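PDB 4CW4: beta-ketoacyl-[acyl-carrier-protein] synthase FabY from Pseudomonas aeruginosa, which condenses acetyl-CoA with malonyl-ACP to make acetoacetyl-ACP, the primer of fatty acid synthesis. Local coordinates for residues S459-V471 / D511-D523. Numbering follows the deposited sequence.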
# COMPACT_ATOMS: atom_id res chain seq x y z
N SER A 459 -23.64 15.12 -20.70
CA SER A 459 -24.81 15.00 -21.53
C SER A 459 -25.92 14.29 -20.77
O SER A 459 -27.08 14.72 -20.78
CB SER A 459 -24.46 14.26 -22.82
OG SER A 459 -25.60 14.16 -23.64
N ALA A 460 -25.57 13.21 -20.08
CA ALA A 460 -26.54 12.46 -19.30
C ALA A 460 -27.24 13.32 -18.26
O ALA A 460 -28.43 13.16 -18.02
CB ALA A 460 -25.88 11.25 -18.64
N PHE A 461 -26.51 14.26 -17.64
CA PHE A 461 -27.08 15.06 -16.56
C PHE A 461 -27.50 16.46 -17.03
O PHE A 461 -27.88 17.31 -16.23
CB PHE A 461 -26.10 15.13 -15.38
CG PHE A 461 -26.01 13.83 -14.62
CD1 PHE A 461 -26.88 13.56 -13.58
CD2 PHE A 461 -25.07 12.87 -14.98
CE1 PHE A 461 -26.80 12.35 -12.90
CE2 PHE A 461 -25.00 11.66 -14.30
CZ PHE A 461 -25.87 11.41 -13.26
N GLY A 462 -27.44 16.70 -18.34
CA GLY A 462 -27.91 17.96 -18.89
C GLY A 462 -27.05 19.14 -18.51
O GLY A 462 -27.56 20.25 -18.35
N ILE A 463 -25.74 18.91 -18.38
CA ILE A 463 -24.79 19.97 -18.07
C ILE A 463 -24.19 20.47 -19.38
O ILE A 463 -23.88 19.68 -20.27
CB ILE A 463 -23.63 19.42 -17.21
CG1 ILE A 463 -24.19 18.65 -16.01
CG2 ILE A 463 -22.74 20.56 -16.76
CD1 ILE A 463 -23.12 17.96 -15.14
N ASP A 464 -24.03 21.78 -19.48
CA ASP A 464 -23.33 22.37 -20.62
C ASP A 464 -22.27 23.32 -20.08
O ASP A 464 -22.39 23.79 -18.96
CB ASP A 464 -24.31 23.09 -21.55
CG ASP A 464 -23.71 23.38 -22.91
OD1 ASP A 464 -22.70 22.74 -23.30
OD2 ASP A 464 -24.25 24.26 -23.61
N GLY A 465 -21.23 23.57 -20.86
CA GLY A 465 -20.16 24.47 -20.44
C GLY A 465 -19.54 24.08 -19.10
O GLY A 465 -19.23 24.95 -18.27
N TRP A 466 -19.37 22.79 -18.87
CA TRP A 466 -18.91 22.28 -17.57
C TRP A 466 -17.48 22.71 -17.38
O TRP A 466 -16.60 22.29 -18.12
CB TRP A 466 -18.98 20.77 -17.54
CG TRP A 466 -19.18 20.11 -16.19
CD1 TRP A 466 -19.47 20.71 -15.01
CD2 TRP A 466 -19.12 18.71 -15.94
NE1 TRP A 466 -19.59 19.76 -14.01
CE2 TRP A 466 -19.39 18.52 -14.57
CE3 TRP A 466 -18.88 17.60 -16.74
CZ2 TRP A 466 -19.43 17.25 -13.98
CZ3 TRP A 466 -18.91 16.34 -16.17
CH2 TRP A 466 -19.19 16.17 -14.80
N PRO A 467 -17.22 23.56 -16.37
CA PRO A 467 -15.85 24.06 -16.26
C PRO A 467 -14.88 22.98 -15.80
O PRO A 467 -15.15 22.23 -14.84
CB PRO A 467 -15.96 25.19 -15.23
CG PRO A 467 -17.42 25.54 -15.22
CD PRO A 467 -18.14 24.26 -15.46
N VAL A 468 -13.74 22.94 -16.50
CA VAL A 468 -12.69 21.96 -16.25
C VAL A 468 -11.36 22.66 -15.96
O VAL A 468 -10.97 23.60 -16.66
CB VAL A 468 -12.52 21.02 -17.48
CG1 VAL A 468 -11.33 20.07 -17.30
CG2 VAL A 468 -13.79 20.24 -17.76
N THR A 469 -10.66 22.19 -14.94
CA THR A 469 -9.33 22.68 -14.60
C THR A 469 -8.42 21.46 -14.40
O THR A 469 -8.90 20.35 -14.21
CB THR A 469 -9.39 23.60 -13.37
OG1 THR A 469 -8.10 24.22 -13.14
CG2 THR A 469 -9.84 22.86 -12.12
N ALA A 470 -7.10 21.68 -14.50
CA ALA A 470 -6.13 20.58 -14.49
C ALA A 470 -4.86 20.97 -13.73
O ALA A 470 -3.97 21.62 -14.26
CB ALA A 470 -5.80 20.16 -15.91
N VAL A 471 -4.81 20.59 -12.46
CA VAL A 471 -3.76 21.05 -11.57
C VAL A 471 -2.37 20.56 -12.02
O VAL A 471 -1.36 21.21 -11.73
CB VAL A 471 -4.03 20.63 -10.11
CG1 VAL A 471 -3.71 19.14 -9.92
CG2 VAL A 471 -3.26 21.50 -9.13
N ASP A 511 -8.50 16.60 -31.01
CA ASP A 511 -9.21 15.35 -30.76
C ASP A 511 -9.92 15.30 -29.41
O ASP A 511 -10.51 14.30 -29.05
CB ASP A 511 -8.30 14.12 -30.96
CG ASP A 511 -7.07 14.12 -30.06
OD1 ASP A 511 -7.00 14.95 -29.12
OD2 ASP A 511 -6.18 13.25 -30.29
N VAL A 512 -9.85 16.39 -28.64
CA VAL A 512 -10.51 16.43 -27.35
C VAL A 512 -12.02 16.63 -27.55
O VAL A 512 -12.44 17.43 -28.38
CB VAL A 512 -9.91 17.54 -26.49
CG1 VAL A 512 -10.76 17.79 -25.24
CG2 VAL A 512 -8.47 17.18 -26.10
N HIS A 513 -12.81 15.92 -26.76
CA HIS A 513 -14.28 16.02 -26.83
C HIS A 513 -14.73 17.20 -25.95
O HIS A 513 -14.60 17.14 -24.74
CB HIS A 513 -14.92 14.73 -26.33
CG HIS A 513 -14.59 13.53 -27.15
ND1 HIS A 513 -15.50 12.50 -27.34
CD2 HIS A 513 -13.46 13.15 -27.79
CE1 HIS A 513 -14.94 11.56 -28.07
NE2 HIS A 513 -13.71 11.92 -28.36
N GLN A 514 -15.28 18.24 -26.57
CA GLN A 514 -15.53 19.50 -25.88
C GLN A 514 -16.97 19.98 -25.88
O GLN A 514 -17.22 21.04 -25.33
CB GLN A 514 -14.76 20.63 -26.60
CG GLN A 514 -13.31 20.54 -26.52
CD GLN A 514 -12.64 21.82 -26.91
OE1 GLN A 514 -12.15 21.97 -28.04
NE2 GLN A 514 -12.54 22.73 -25.96
N GLN A 515 -17.89 19.27 -26.52
CA GLN A 515 -19.20 19.88 -26.78
C GLN A 515 -19.83 20.46 -25.51
O GLN A 515 -20.36 21.56 -25.54
CB GLN A 515 -20.19 18.93 -27.48
CG GLN A 515 -21.50 19.66 -27.87
CD GLN A 515 -22.55 18.78 -28.55
OE1 GLN A 515 -22.32 17.62 -28.91
NE2 GLN A 515 -23.74 19.35 -28.72
N ARG A 516 -19.75 19.72 -24.40
CA ARG A 516 -20.36 20.14 -23.14
C ARG A 516 -19.36 20.59 -22.06
O ARG A 516 -19.75 20.76 -20.91
CB ARG A 516 -21.24 19.01 -22.60
CG ARG A 516 -22.56 18.91 -23.38
CD ARG A 516 -23.04 17.49 -23.55
NE ARG A 516 -22.21 16.76 -24.51
CZ ARG A 516 -22.64 16.17 -25.63
NH1 ARG A 516 -23.91 16.24 -26.00
NH2 ARG A 516 -21.77 15.52 -26.39
N LEU A 517 -18.11 20.81 -22.44
CA LEU A 517 -17.06 21.18 -21.50
C LEU A 517 -16.52 22.57 -21.80
O LEU A 517 -16.46 22.99 -22.97
CB LEU A 517 -15.88 20.19 -21.55
CG LEU A 517 -16.20 18.70 -21.42
CD1 LEU A 517 -14.94 17.85 -21.48
CD2 LEU A 517 -16.97 18.39 -20.16
N SER A 518 -16.10 23.26 -20.74
CA SER A 518 -15.43 24.54 -20.88
C SER A 518 -14.01 24.43 -20.33
O SER A 518 -13.79 24.46 -19.10
CB SER A 518 -16.19 25.65 -20.15
OG SER A 518 -15.46 26.87 -20.16
N ILE A 519 -13.07 24.26 -21.24
CA ILE A 519 -11.66 24.07 -20.92
C ILE A 519 -10.89 25.29 -21.41
O ILE A 519 -10.81 25.54 -22.62
CB ILE A 519 -11.07 22.82 -21.62
CG1 ILE A 519 -11.88 21.55 -21.29
CG2 ILE A 519 -9.64 22.61 -21.18
CD1 ILE A 519 -11.59 20.39 -22.18
N SER A 520 -10.36 26.08 -20.49
CA SER A 520 -9.73 27.33 -20.85
C SER A 520 -8.26 27.38 -20.46
O SER A 520 -7.87 26.79 -19.44
CB SER A 520 -10.46 28.48 -20.17
OG SER A 520 -9.85 29.71 -20.50
N ASN A 521 -7.48 28.12 -21.24
CA ASN A 521 -6.07 28.33 -20.93
C ASN A 521 -5.83 29.59 -20.12
O ASN A 521 -4.68 29.95 -19.85
CB ASN A 521 -5.18 28.27 -22.19
CG ASN A 521 -5.34 29.45 -23.11
OD1 ASN A 521 -6.24 30.27 -22.97
ND2 ASN A 521 -4.44 29.53 -24.08
N ARG A 522 -6.93 30.22 -19.70
CA ARG A 522 -6.93 31.42 -18.87
C ARG A 522 -7.68 31.16 -17.57
O ARG A 522 -8.62 30.36 -17.55
CB ARG A 522 -7.64 32.62 -19.57
CG ARG A 522 -7.29 32.83 -21.03
CD ARG A 522 -5.96 33.54 -21.20
NE ARG A 522 -5.75 33.97 -22.59
CZ ARG A 522 -4.60 33.86 -23.27
NH1 ARG A 522 -3.52 33.33 -22.70
NH2 ARG A 522 -4.54 34.28 -24.52
N ASP A 523 -7.26 31.84 -16.50
CA ASP A 523 -8.03 31.83 -15.25
C ASP A 523 -9.41 32.44 -15.51
O ASP A 523 -9.54 33.43 -16.24
CB ASP A 523 -7.33 32.62 -14.14
CG ASP A 523 -5.98 32.03 -13.76
OD1 ASP A 523 -5.75 30.83 -14.02
OD2 ASP A 523 -5.16 32.76 -13.16
O HOH W 1 -20.42 23.67 -23.72
O HOH W 2 -23.96 21.33 -26.02
O HOH W 3 -10.99 26.11 -17.65
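W466 and V468 pair with 516-518 in the way two parallel strands do: W466 straddles L517, bonding to the residues before and after it. W466 N donates to R516 O (2.9 Å). S518 N returns a bond to W466 O (2.8 Å), as nearly straight as the first, but stands above that carbonyl's plane, 54° out of it. V468 N reaches S518 O (3.0 Å). Beyond these, a water takes the place of the next direct bond, donating to V468 O and accepting from S520 N.

Apolar contacts fill the face that carries W466, V468, L517 and I519. The CD2 methyl of L517 meets the indole at its edge, 4.0 Å from W466 CE3, while I463 CD1 lies over one ring face and S434 OG accepts the hydrogen bond from NE1. Next along, I519 CG1 packs against V468 CB (3.9 Å).

Polar groups gather at the entry to the strands. With CG anti to the carbonyl carbon (chi1 -75°) and bends at chi2 and chi3, R516 runs past I463 O and brings one guanidinium face over S459 CB, in the last turns of helix 444-461; D455 of that helix forms its salt bridge. A water accepts from G465 N near D464 OD1 and Q515 O.

Strand 517-519 thus adds to 466-469, which pairs on its other side with 434-437, all parallel, as expected of the C-terminal half of the thiolase-like ketosynthase fold.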